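Local coordinates for beta-Ala-His dipeptidase (Homo sapiens, PDB 3DLJ), which hydrolyses Xaa-His dipeptides, above all carnosine and anserine, as a secreted, homodimeric metallopeptidase with two zinc ions per subunit, at residues L129-D133 with G134-G138. Residues are numbered along the deposited sequence; the frame is centred on the assembly and turned at random.
Sequences LTEVD and GKLYG
Thr-130 and Tyr-137 form a hydrogen-bonded antiparallel pair: Tyr-137 N bonds to Thr-130 O at 2.8 Å and Thr-130 N to Tyr-137 O. Val-132 and Lys-135 close the next such pair beside the turn. On the more tightly packed side Leu-129 and Leu-136 make an apolar contact beside the Glu-131 chain: CD1 of Leu-129 sits 3.7 Å from CB of Leu-136, whose CD2 touches the side of that chain, 3.6 Å from Glu-131 CD. With CG anti to the backbone N (chi1 -172°), Glu-131 runs alongside this leucine to a salt bridge with Arg-464, while Val-28 of helix 24-35 also packs on Leu-136. The other face is looser and more polar. There Val-132 CB approaches Tyr-137 CE1 obliquely at 4.0 Å, and Lys-135, bent at chi3 (-90°), brings NZ in the ring plane to Tyr-137 OH, 2.9 Å away. One water links NZ to OD2 of the exposed Asp-133. A methionine in place of Lys-135 would probably leave the tyrosine hydroxyl without this donor and break the water link to Asp-133. Strand 461-463 pairs with 135-137 on the side away from 130-132, making a three-stranded antiparallel sheet of which this two-residue β-hairpin, closed by a type I' turn, forms two strands.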
loop_
_atom_site.group_PDB
_atom_site.type_symbol
_atom_site.label_atom_id
_atom_site.label_comp_id
_atom_site.label_asym_id
_atom_site.label_seq_id
_atom_site.Cartn_x
_atom_site.Cartn_y
_atom_site.Cartn_z
ATOM N N LEU A 129 -1.391 -7.748 19.030
ATOM C CA LEU A 129 -0.009 -7.963 18.527
ATOM C C LEU A 129 0.599 -9.150 19.282
ATOM O O LEU A 129 0.672 -9.137 20.500
ATOM C CB LEU A 129 0.874 -6.707 18.660
ATOM C CG LEU A 129 2.229 -6.651 17.918
ATOM C CD1 LEU A 129 2.055 -6.317 16.419
ATOM C CD2 LEU A 129 3.214 -5.658 18.577
ATOM N N THR A 130 0.985 -10.186 18.541
ATOM C CA THR A 130 1.520 -11.422 19.114
ATOM C C THR A 130 2.908 -11.660 18.502
ATOM O O THR A 130 3.054 -11.703 17.277
ATOM C CB THR A 130 0.546 -12.626 18.805
ATOM O OG1 THR A 130 -0.797 -12.297 19.210
ATOM C CG2 THR A 130 0.982 -13.916 19.503
ATOM N N GLU A 131 3.938 -11.774 19.333
ATOM C CA GLU A 131 5.279 -12.038 18.815
ATOM C C GLU A 131 5.506 -13.525 18.735
ATOM O O GLU A 131 5.300 -14.231 19.711
ATOM C CB GLU A 131 6.367 -11.396 19.690
ATOM C CG GLU A 131 7.758 -11.490 19.052
ATOM C CD GLU A 131 8.778 -10.523 19.651
ATOM O OE1 GLU A 131 8.504 -9.909 20.707
ATOM O OE2 GLU A 131 9.856 -10.364 19.054
ATOM N N VAL A 132 5.936 -13.998 17.574
ATOM C CA VAL A 132 6.256 -15.410 17.376
ATOM C C VAL A 132 7.552 -15.448 16.583
ATOM O O VAL A 132 7.596 -14.904 15.485
ATOM C CB VAL A 132 5.128 -16.181 16.597
ATOM C CG1 VAL A 132 5.507 -17.627 16.393
ATOM C CG2 VAL A 132 3.753 -16.107 17.336
ATOM N N ASP A 133 8.594 -16.071 17.145
ATOM C CA ASP A 133 9.923 -16.137 16.530
ATOM C C ASP A 133 10.373 -14.801 15.891
ATOM O O ASP A 133 10.635 -14.722 14.682
ATOM C CB ASP A 133 9.985 -17.286 15.502
ATOM C CG ASP A 133 9.474 -18.625 16.063
ATOM O OD1 ASP A 133 9.907 -19.019 17.177
ATOM O OD2 ASP A 133 8.639 -19.283 15.374
ATOM N N GLY A 134 10.448 -13.756 16.710
ATOM C CA GLY A 134 10.836 -12.427 16.245
ATOM C C GLY A 134 9.900 -11.737 15.251
ATOM O O GLY A 134 10.276 -10.714 14.681
ATOM N N LYS A 135 8.700 -12.279 15.030
ATOM C CA LYS A 135 7.719 -11.670 14.116
ATOM C C LYS A 135 6.505 -11.136 14.891
ATOM O O LYS A 135 5.919 -11.849 15.706
ATOM C CB LYS A 135 7.247 -12.682 13.073
ATOM C CG LYS A 135 8.358 -13.281 12.226
ATOM C CD LYS A 135 7.880 -14.481 11.463
ATOM C CE LYS A 135 8.076 -15.743 12.250
ATOM N NZ LYS A 135 6.946 -16.674 11.966
ATOM N N LEU A 136 6.134 -9.891 14.636
ATOM C CA LEU A 136 5.037 -9.249 15.392
ATOM C C LEU A 136 3.774 -9.277 14.559
ATOM O O LEU A 136 3.637 -8.496 13.620
ATOM C CB LEU A 136 5.405 -7.796 15.761
ATOM C CG LEU A 136 6.784 -7.574 16.407
ATOM C CD1 LEU A 136 7.220 -6.083 16.445
ATOM C CD2 LEU A 136 6.780 -8.195 17.806
ATOM N N TYR A 137 2.848 -10.161 14.920
ATOM C CA TYR A 137 1.655 -10.441 14.111
ATOM C C TYR A 137 0.469 -9.590 14.527
ATOM O O TYR A 137 0.153 -9.506 15.712
ATOM C CB TYR A 137 1.269 -11.915 14.239
ATOM C CG TYR A 137 2.137 -12.833 13.427
ATOM C CD1 TYR A 137 3.203 -13.512 13.998
ATOM C CD2 TYR A 137 1.873 -13.038 12.077
ATOM C CE1 TYR A 137 3.998 -14.366 13.233
ATOM C CE2 TYR A 137 2.660 -13.873 11.313
ATOM C CZ TYR A 137 3.701 -14.539 11.889
ATOM O OH TYR A 137 4.468 -15.360 11.087
ATOM N N GLY A 138 -0.198 -8.974 13.549
ATOM C CA GLY A 138 -1.329 -8.128 13.838
ATOM C C GLY A 138 -1.678 -7.286 12.643
ATOM O O GLY A 138 -0.806 -6.970 11.819
HETATM O O HOH W 1 6.868 -19.262 13.508
#